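Local structure of subtilase cytotoxin, subunit B (Escherichia coli, 3DWA) at residues Pro28-Ile32 with Phe88-Thr93; Gln72-Ile76 with Leu97-Cys103; Ile42-Ser46 with Leu92-Leu97; Gly4-Met10 with Pro112-Asn117. The protein forms the pentameric B subunit of an AB5 toxin, which probably binds host-cell glycans and so brings the toxic A subunit to its target cell. All blocks are in the same frame, centred on the assembly; numbering follows the deposited sequence.

Interaction 1 (Pro28-Ile32 with Phe88-Thr93)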
# COMPACT_ATOMS: atom_id res chain seq x y z
N PRO C 28 -0.04 -10.33 14.33
CA PRO C 28 -1.19 -9.55 13.90
C PRO C 28 -2.25 -10.48 13.27
O PRO C 28 -1.90 -11.46 12.64
CB PRO C 28 -0.60 -8.65 12.81
CG PRO C 28 0.59 -9.39 12.31
CD PRO C 28 1.17 -9.99 13.54
N TYR C 29 -3.54 -10.16 13.46
CA TYR C 29 -4.63 -10.86 12.72
C TYR C 29 -5.72 -9.86 12.32
O TYR C 29 -5.74 -8.74 12.82
CB TYR C 29 -5.27 -12.01 13.56
CG TYR C 29 -6.12 -11.50 14.70
CD1 TYR C 29 -7.49 -11.18 14.52
CD2 TYR C 29 -5.57 -11.34 15.94
CE1 TYR C 29 -8.25 -10.67 15.56
CE2 TYR C 29 -6.30 -10.86 16.99
CZ TYR C 29 -7.65 -10.53 16.80
OH TYR C 29 -8.34 -10.03 17.86
N PHE C 30 -6.59 -10.27 11.40
CA PHE C 30 -7.81 -9.51 11.13
C PHE C 30 -8.94 -10.54 10.94
O PHE C 30 -8.69 -11.71 10.65
CB PHE C 30 -7.65 -8.54 9.91
CG PHE C 30 -7.69 -9.22 8.56
CD1 PHE C 30 -8.89 -9.32 7.85
CD2 PHE C 30 -6.52 -9.76 8.00
CE1 PHE C 30 -8.94 -9.99 6.62
CE2 PHE C 30 -6.56 -10.43 6.79
CZ PHE C 30 -7.78 -10.53 6.08
N CYS C 31 -10.17 -10.10 11.14
CA CYS C 31 -11.33 -10.94 11.01
C CYS C 31 -12.33 -10.10 10.22
O CYS C 31 -12.43 -8.90 10.44
CB CYS C 31 -11.87 -11.35 12.41
SG CYS C 31 -13.21 -12.64 12.36
N ILE C 32 -13.02 -10.71 9.27
CA ILE C 32 -14.12 -10.02 8.57
C ILE C 32 -15.46 -10.68 8.89
O ILE C 32 -15.50 -11.84 9.22
CB ILE C 32 -13.90 -10.03 7.04
CG1 ILE C 32 -13.68 -11.46 6.55
CG2 ILE C 32 -12.72 -9.12 6.66
CD1 ILE C 32 -13.52 -11.57 5.06
N PHE C 88 -10.80 -16.72 21.94
CA PHE C 88 -10.73 -16.20 20.57
C PHE C 88 -11.86 -16.77 19.71
O PHE C 88 -12.53 -16.03 18.97
CB PHE C 88 -9.38 -16.52 19.97
CG PHE C 88 -9.15 -15.91 18.62
CD1 PHE C 88 -8.37 -14.79 18.49
CD2 PHE C 88 -9.69 -16.50 17.45
CE1 PHE C 88 -8.14 -14.22 17.23
CE2 PHE C 88 -9.44 -15.95 16.18
CZ PHE C 88 -8.65 -14.79 16.09
N VAL C 89 -12.07 -18.08 19.83
CA VAL C 89 -13.13 -18.76 19.08
C VAL C 89 -14.52 -18.24 19.47
O VAL C 89 -15.37 -18.08 18.60
CB VAL C 89 -13.00 -20.28 19.20
CG1 VAL C 89 -14.20 -20.99 18.55
CG2 VAL C 89 -11.70 -20.75 18.58
N LYS C 90 -14.73 -17.92 20.76
CA LYS C 90 -16.04 -17.44 21.25
C LYS C 90 -16.38 -16.03 20.76
O LYS C 90 -17.51 -15.76 20.34
CB LYS C 90 -16.08 -17.43 22.80
CG LYS C 90 -17.46 -17.00 23.34
CD LYS C 90 -17.49 -16.66 24.84
CE LYS C 90 -17.93 -17.87 25.65
NZ LYS C 90 -16.86 -18.94 25.58
N ALA C 91 -15.40 -15.12 20.87
CA ALA C 91 -15.54 -13.75 20.43
C ALA C 91 -15.66 -13.63 18.92
O ALA C 91 -16.42 -12.80 18.40
CB ALA C 91 -14.36 -12.93 20.96
N LEU C 92 -14.88 -14.44 18.21
CA LEU C 92 -14.66 -14.28 16.78
C LEU C 92 -15.11 -15.52 16.03
O LEU C 92 -16.29 -15.70 15.78
CB LEU C 92 -13.19 -13.91 16.48
CG LEU C 92 -12.75 -12.54 17.01
CD1 LEU C 92 -11.21 -12.39 16.90
CD2 LEU C 92 -13.46 -11.43 16.23
N THR C 93 -14.18 -16.41 15.67
CA THR C 93 -14.53 -17.61 14.90
C THR C 93 -13.34 -18.58 14.89
O THR C 93 -12.21 -18.15 15.14
CB THR C 93 -14.95 -17.22 13.43
OG1 THR C 93 -15.23 -18.38 12.68
CG2 THR C 93 -13.87 -16.47 12.72
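Strand residues 28-32 run past the C-terminal end of helix 86-91 without any backbone hydrogen bond between them; the closest CA atoms, those of C31 and L92, are 7.5 Å apart, so the contact is made by side chains. L92 N bonds to F88 O at 2.9 Å, closing the last helical turn, but L92 itself has left helical phi/psi and turns the chain toward T93. F88 and L92, one turn apart, thus point the same way, onto Y29 and C31, alternate residues on one face of the strand. The two rings form a T-shaped pair: the edge of F88 meets the face of Y29, centroids 5.0 Å apart and planes at 73°. Y29 CE1 lies 3.7 Å from L92 CD1. C31 SG sits 4.1 Å from L92 CD2 and 3.9 Å from T93 CG2. The hydroxyl of Y29 bonds to W2 of a second subunit, whose ring also meets F88, so this cluster reaches the subunit interface. On the other face of strand 27-35, F30 packs against helix 57-70. Strands 14-24 and 41-47 flank this strand, C45 of the latter being C31's disulfide partner, though the modelled sulfurs stand wider than a regular S-S bond.

Interaction 2 (Gln72-Ile76 with Leu97-Cys103)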
# COMPACT_ATOMS: atom_id res chain seq x y z
N GLN C 72 -18.90 -4.66 -2.94
CA GLN C 72 -19.11 -5.76 -3.93
C GLN C 72 -19.44 -7.08 -3.31
O GLN C 72 -18.84 -7.41 -2.28
CB GLN C 72 -17.77 -6.12 -4.56
CG GLN C 72 -17.51 -5.50 -5.69
CD GLN C 72 -16.06 -5.80 -6.13
OE1 GLN C 72 -15.10 -5.08 -5.72
NE2 GLN C 72 -15.92 -6.80 -7.00
N PRO C 73 -20.29 -7.89 -4.00
CA PRO C 73 -20.55 -9.24 -3.53
C PRO C 73 -19.36 -10.13 -3.94
O PRO C 73 -18.95 -10.08 -5.09
CB PRO C 73 -21.83 -9.63 -4.28
CG PRO C 73 -21.71 -8.86 -5.62
CD PRO C 73 -21.09 -7.54 -5.20
N VAL C 74 -18.83 -10.92 -3.01
CA VAL C 74 -17.58 -11.69 -3.18
C VAL C 74 -17.79 -13.12 -2.61
O VAL C 74 -18.77 -13.38 -1.89
CB VAL C 74 -16.34 -10.98 -2.54
CG1 VAL C 74 -16.16 -9.58 -3.18
CG2 VAL C 74 -16.49 -10.86 -1.00
N ARG C 75 -16.90 -14.03 -2.98
CA ARG C 75 -16.87 -15.36 -2.41
C ARG C 75 -15.80 -15.34 -1.35
O ARG C 75 -14.70 -14.87 -1.62
CB ARG C 75 -16.47 -16.38 -3.47
CG ARG C 75 -16.24 -17.81 -2.94
CD ARG C 75 -16.15 -18.77 -4.08
NE ARG C 75 -17.43 -18.98 -4.77
CZ ARG C 75 -17.56 -19.66 -5.92
NH1 ARG C 75 -16.49 -20.20 -6.51
NH2 ARG C 75 -18.75 -19.80 -6.50
N ILE C 76 -16.16 -15.83 -0.16
CA ILE C 76 -15.23 -16.05 0.94
C ILE C 76 -14.93 -17.53 0.98
O ILE C 76 -15.85 -18.35 1.05
CB ILE C 76 -15.83 -15.55 2.32
CG1 ILE C 76 -15.55 -14.05 2.52
CG2 ILE C 76 -15.12 -16.18 3.49
CD1 ILE C 76 -16.21 -13.15 1.57
N LEU C 97 -9.58 -17.63 6.97
CA LEU C 97 -9.78 -17.09 5.62
C LEU C 97 -8.68 -17.62 4.71
O LEU C 97 -7.49 -17.49 5.00
CB LEU C 97 -9.73 -15.55 5.67
CG LEU C 97 -10.06 -14.81 4.36
CD1 LEU C 97 -11.38 -15.29 3.73
CD2 LEU C 97 -10.00 -13.26 4.54
N VAL C 98 -9.07 -18.21 3.59
CA VAL C 98 -8.11 -18.92 2.76
C VAL C 98 -8.16 -18.46 1.32
O VAL C 98 -7.39 -18.96 0.49
CB VAL C 98 -8.17 -20.52 2.94
CG1 VAL C 98 -8.14 -20.88 4.41
CG2 VAL C 98 -9.39 -21.18 2.23
N GLY C 99 -9.02 -17.50 1.03
CA GLY C 99 -9.17 -17.03 -0.33
C GLY C 99 -10.35 -16.10 -0.53
O GLY C 99 -11.25 -16.05 0.32
N LEU C 100 -10.38 -15.39 -1.66
CA LEU C 100 -11.48 -14.46 -2.01
C LEU C 100 -11.59 -14.39 -3.51
O LEU C 100 -10.58 -14.54 -4.22
CB LEU C 100 -11.16 -13.03 -1.50
CG LEU C 100 -11.02 -12.75 0.01
CD1 LEU C 100 -10.19 -11.50 0.32
CD2 LEU C 100 -12.44 -12.65 0.64
N SER C 101 -12.80 -14.11 -4.03
CA SER C 101 -13.03 -13.95 -5.44
C SER C 101 -14.14 -12.93 -5.69
O SER C 101 -15.07 -12.82 -4.90
CB SER C 101 -13.55 -15.27 -6.03
OG SER C 101 -12.50 -16.21 -6.15
N THR C 102 -14.09 -12.27 -6.84
CA THR C 102 -15.21 -11.49 -7.33
C THR C 102 -16.34 -12.44 -7.81
O THR C 102 -16.10 -13.60 -8.16
CB THR C 102 -14.75 -10.60 -8.46
OG1 THR C 102 -14.22 -11.42 -9.51
CG2 THR C 102 -13.65 -9.63 -7.95
N CYS C 103 -17.57 -11.93 -7.84
CA CYS C 103 -18.71 -12.72 -8.28
C CYS C 103 -19.42 -12.03 -9.41
O CYS C 103 -19.48 -10.79 -9.48
CB CYS C 103 -19.70 -12.90 -7.12
SG CYS C 103 -19.04 -13.85 -5.77
O HOH W 1 -17.80 -8.95 -7.16
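Two backbone hydrogen bonds join R75 and S101: R75 N to S101 O at 2.9 Å and, longer, S101 N to R75 O at 3.2 Å, an antiparallel hydrogen-bonded pair. A water extends the link past the strand ends, accepting from Q72 NE2 (2.9 Å), whose OE1 is held by T70, and C103 N (3.1 Å) and donating to P73 O (2.6 Å). The segment axes come within 4.6 Å at 152°. The topology marks this as the pairing of the last two strands of an OB-fold barrel. A classic beta bulge, V98 and G99 both opposite Y77, interrupts strand 96-102, whose L100 and S101 pair with a strand of a third subunit, carrying the sheet across the interface. On the barrel side, I76 CG1 touches L100 CD2 and I76 CG2 touches L97 CD1, both at 3.9 Å. R75 and S101 share the other face, CB to CB 4.0 Å; the arginine leads away to S12. C103 SG, disulfide-bonded to C109, lies 3.5 Å from R75 N.

Interaction 3 (Ile42-Ser46 with Leu92-Leu97)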
# COMPACT_ATOMS: atom_id res chain seq x y z
N ILE C 42 -21.29 -14.92 7.83
CA ILE C 42 -20.09 -15.76 7.83
C ILE C 42 -18.94 -14.89 8.40
O ILE C 42 -18.91 -13.67 8.17
CB ILE C 42 -19.77 -16.29 6.37
CG1 ILE C 42 -18.35 -16.91 6.21
CG2 ILE C 42 -19.94 -15.17 5.32
CD1 ILE C 42 -18.12 -18.26 6.94
N SER C 43 -18.05 -15.50 9.18
CA SER C 43 -16.90 -14.82 9.73
C SER C 43 -15.71 -15.71 9.39
O SER C 43 -15.84 -16.93 9.31
CB SER C 43 -16.95 -14.67 11.26
OG SER C 43 -18.09 -13.94 11.71
N ALA C 44 -14.57 -15.08 9.19
CA ALA C 44 -13.32 -15.77 8.94
C ALA C 44 -12.18 -14.82 9.30
O ALA C 44 -12.28 -13.62 9.02
CB ALA C 44 -13.27 -16.16 7.44
N CYS C 45 -11.11 -15.34 9.93
CA CYS C 45 -9.92 -14.57 10.29
C CYS C 45 -8.65 -15.05 9.57
O CYS C 45 -8.50 -16.23 9.29
CB CYS C 45 -9.63 -14.66 11.81
SG CYS C 45 -11.07 -14.34 12.83
N SER C 46 -7.72 -14.13 9.32
CA SER C 46 -6.38 -14.50 8.86
C SER C 46 -5.37 -14.00 9.92
O SER C 46 -5.50 -12.87 10.44
CB SER C 46 -6.10 -13.89 7.48
OG SER C 46 -4.76 -14.14 7.03
N LEU C 92 -14.88 -14.44 18.21
CA LEU C 92 -14.66 -14.28 16.78
C LEU C 92 -15.11 -15.52 16.03
O LEU C 92 -16.29 -15.70 15.78
CB LEU C 92 -13.19 -13.91 16.48
CG LEU C 92 -12.75 -12.54 17.01
CD1 LEU C 92 -11.21 -12.39 16.90
CD2 LEU C 92 -13.46 -11.43 16.23
N THR C 93 -14.18 -16.41 15.67
CA THR C 93 -14.53 -17.61 14.90
C THR C 93 -13.34 -18.58 14.89
O THR C 93 -12.21 -18.15 15.14
CB THR C 93 -14.95 -17.22 13.43
OG1 THR C 93 -15.23 -18.38 12.68
CG2 THR C 93 -13.87 -16.47 12.72
N SER C 94 -13.60 -19.85 14.55
CA SER C 94 -12.50 -20.80 14.33
C SER C 94 -12.06 -20.81 12.88
O SER C 94 -11.05 -21.44 12.57
CB SER C 94 -12.91 -22.22 14.76
OG SER C 94 -13.62 -22.90 13.74
N ASN C 95 -12.83 -20.14 12.00
CA ASN C 95 -12.58 -20.16 10.55
C ASN C 95 -11.34 -19.38 10.13
O ASN C 95 -11.22 -18.21 10.44
CB ASN C 95 -13.77 -19.64 9.71
CG ASN C 95 -15.07 -20.44 9.94
OD1 ASN C 95 -15.05 -21.61 10.35
ND2 ASN C 95 -16.22 -19.78 9.71
N ALA C 96 -10.46 -20.03 9.38
CA ALA C 96 -9.40 -19.33 8.67
C ALA C 96 -9.94 -18.85 7.35
O ALA C 96 -10.68 -19.57 6.69
CB ALA C 96 -8.16 -20.25 8.45
N LEU C 97 -9.58 -17.63 6.97
CA LEU C 97 -9.78 -17.09 5.62
C LEU C 97 -8.68 -17.62 4.71
O LEU C 97 -7.49 -17.49 5.00
CB LEU C 97 -9.73 -15.55 5.67
CG LEU C 97 -10.06 -14.81 4.36
CD1 LEU C 97 -11.38 -15.29 3.73
CD2 LEU C 97 -10.00 -13.26 4.54
O HOH W 2 -17.81 -13.53 14.34
O HOH W 3 -4.92 -16.68 6.06
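L92 lays CB 4.2 Å from C45 SG, while its carbonyl O accepts from a water that also sits 2.7 Å from S43 OG. T93 pushes CG2 to 3.5 Å from C45 SG; its OG1 accepts from N95 N at 3.1 Å, an ST turn round S94. N95 makes two bonds to strand 41-47: ND2 donates to S43 O, and its backbone O accepts from C45 N, both at 2.9 Å. A96 turns its side chain away, yet its CA comes 3.3 Å from C45 O. At L97, N donates to C45 O at 2.9 Å and CB packs 4.0 Å from A44 CB; a second water bridges L97 O and S46 OG. The bonds from C45 to residues either side of A96 have the pattern of a parallel bridge, where an OB-fold closes its barrel between third and fifth strands. The closure is one bridge long, and the side-chain amide of N95, standing in for a backbone donor at S43 O, lengthens the polar seam.

Interaction 4 (Gly4-Met10 with Pro112-Asn117); sequences GDARDGM and PDRKKN
The two irregular segments run in the same direction from G4 to R7, CA atoms 4.9 Å apart at G4-R114, 4.8 Å at A6-K115 and 4.4 Å at R7-K116; from D8 the first folds back over R114. G4 CA lies 3.6 Å from P112 CG; a CB here would clash. D5 OD2 (phi/psi -51/143) accepts from W2 N and from a water (2.6 Å) that takes a bond from R114 NH2 (3.1 Å). A6, at -75/82, centres an inverse gamma turn with a weak 2.9 Å bond from R7 N to D5 O. R7 CB covers one face of the R114 guanidinium, and both arginines salt-bridge E79. The N- and C-terminal loops wrap the extended R114 side chain (chi1-chi3 all t), whose NE bonds Y78 O and, weakly, D8 O at 3.3 Å. A water donates to D8 OD1 (2.8 Å) and accepts from K116 N (3.0 Å). A cis peptide precedes G9, whose O is 3.3 Å from R114 CD. M10, a selenomethionine (chi1 p, chi2 and chi3 t), places CG 3.3 Å from R114 O and CE 3.6 Å from D113 OD1; another water donates to R114 O (2.8 Å), accepting weakly from M10 N (3.1 Å).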
# COMPACT_ATOMS: atom_id res chain seq x y z
N GLY C 4 -8.59 -24.17 -3.34
CA GLY C 4 -9.58 -24.91 -4.11
C GLY C 4 -9.75 -26.39 -3.82
O GLY C 4 -10.40 -27.09 -4.61
N ASP C 5 -9.14 -26.88 -2.75
CA ASP C 5 -9.37 -28.27 -2.28
C ASP C 5 -10.88 -28.55 -2.14
O ASP C 5 -11.64 -27.67 -1.70
CB ASP C 5 -8.69 -28.50 -0.91
CG ASP C 5 -7.14 -28.60 -1.00
OD1 ASP C 5 -6.59 -28.81 -2.11
OD2 ASP C 5 -6.46 -28.42 0.06
N ALA C 6 -11.31 -29.77 -2.47
CA ALA C 6 -12.70 -30.18 -2.29
C ALA C 6 -12.96 -30.45 -0.80
O ALA C 6 -12.89 -31.61 -0.34
CB ALA C 6 -13.05 -31.41 -3.21
N ARG C 7 -13.22 -29.38 -0.04
CA ARG C 7 -13.32 -29.42 1.43
C ARG C 7 -14.24 -28.30 1.83
O ARG C 7 -14.55 -27.46 1.01
CB ARG C 7 -11.94 -29.21 2.10
CG ARG C 7 -10.98 -30.40 2.02
CD ARG C 7 -9.54 -29.98 2.27
NE ARG C 7 -9.35 -29.42 3.62
CZ ARG C 7 -9.29 -30.15 4.74
NH1 ARG C 7 -9.41 -31.47 4.70
NH2 ARG C 7 -9.12 -29.55 5.92
N ASP C 8 -14.69 -28.27 3.08
CA ASP C 8 -15.43 -27.14 3.63
C ASP C 8 -14.46 -25.92 3.71
O ASP C 8 -13.34 -26.06 4.24
CB ASP C 8 -15.93 -27.43 5.06
CG ASP C 8 -17.09 -28.44 5.12
OD1 ASP C 8 -17.83 -28.63 4.10
OD2 ASP C 8 -17.26 -29.04 6.22
N GLY C 9 -14.85 -24.74 3.22
CA GLY C 9 -16.12 -24.42 2.59
C GLY C 9 -15.97 -23.08 1.87
O GLY C 9 -14.88 -22.48 1.85
N MSE C 10 -17.05 -22.58 1.32
CA MSE C 10 -17.04 -21.25 0.72
C MSE C 10 -18.43 -20.67 0.88
O MSE C 10 -19.37 -21.42 1.08
CB MSE C 10 -16.68 -21.35 -0.75
CG MSE C 10 -17.60 -22.27 -1.48
SE MSE C 10 -17.09 -22.30 -3.31
CE MSE C 10 -18.57 -23.27 -4.12
N PRO C 112 -11.89 -21.45 -8.06
CA PRO C 112 -12.28 -22.82 -7.78
C PRO C 112 -13.48 -22.89 -6.80
O PRO C 112 -13.74 -21.94 -6.06
CB PRO C 112 -11.04 -23.41 -7.11
CG PRO C 112 -10.43 -22.21 -6.37
CD PRO C 112 -10.67 -21.06 -7.31
N ASP C 113 -14.16 -24.03 -6.81
CA ASP C 113 -15.12 -24.43 -5.79
C ASP C 113 -14.45 -25.13 -4.63
O ASP C 113 -14.05 -26.32 -4.78
CB ASP C 113 -16.11 -25.46 -6.37
CG ASP C 113 -17.00 -24.90 -7.44
OD1 ASP C 113 -17.30 -23.69 -7.45
OD2 ASP C 113 -17.43 -25.71 -8.29
N ARG C 114 -14.46 -24.49 -3.46
CA ARG C 114 -14.07 -25.18 -2.24
C ARG C 114 -15.33 -25.81 -1.62
O ARG C 114 -16.05 -25.17 -0.86
CB ARG C 114 -13.34 -24.23 -1.27
CG ARG C 114 -12.79 -24.86 -0.01
CD ARG C 114 -12.04 -23.84 0.86
NE ARG C 114 -11.45 -24.48 2.05
CZ ARG C 114 -10.29 -25.15 2.04
NH1 ARG C 114 -9.58 -25.25 0.93
NH2 ARG C 114 -9.84 -25.71 3.15
N LYS C 115 -15.58 -27.08 -1.95
CA LYS C 115 -16.76 -27.80 -1.51
C LYS C 115 -16.46 -29.31 -1.39
O LYS C 115 -15.79 -29.88 -2.26
CB LYS C 115 -17.91 -27.59 -2.51
CG LYS C 115 -19.29 -27.86 -1.92
CD LYS C 115 -20.37 -28.16 -2.96
CE LYS C 115 -20.81 -26.89 -3.72
NZ LYS C 115 -21.05 -25.67 -2.86
N LYS C 116 -16.95 -29.93 -0.32
CA LYS C 116 -16.93 -31.39 -0.19
C LYS C 116 -17.62 -32.01 -1.37
O LYS C 116 -18.68 -31.55 -1.78
CB LYS C 116 -17.64 -31.87 1.08
CG LYS C 116 -16.83 -31.68 2.33
CD LYS C 116 -17.09 -32.80 3.30
CE LYS C 116 -17.98 -32.38 4.40
NZ LYS C 116 -17.85 -33.34 5.53
N ASN C 117 -17.00 -33.05 -1.92
CA ASN C 117 -17.65 -33.84 -2.96
C ASN C 117 -18.88 -34.51 -2.38
O ASN C 117 -19.00 -34.65 -1.17
CB ASN C 117 -16.68 -34.88 -3.54
CG ASN C 117 -15.65 -34.25 -4.44
OD1 ASN C 117 -14.44 -34.52 -4.36
ND2 ASN C 117 -16.11 -33.36 -5.28
O HOH W 4 -7.27 -27.10 2.13
O HOH W 5 -18.52 -28.06 1.47
O HOH W 6 -18.54 -25.14 0.36

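From the N terminus, the first segment met is 4-10, whose partner 112-117 comes last, so interaction 4 ties the two ends of the chain together and encloses the other three contacts. The next contact segments, on strands 27-35 and 41-47, both wait for the same later stretch: interactions 1 and 3 share L92 and T93, their centres about 6 Å apart. Strand 73-79 begins before that stretch and finds its partner after it, so interaction 2 crosses both, meeting interaction 3 at L97. I32, I76 and L97 pack together inside the barrel. Outside it, R75 of interaction 2 touches M10, P112 and D113, joining the barrel to the paired termini, which stay clear of interactions 1 and 3.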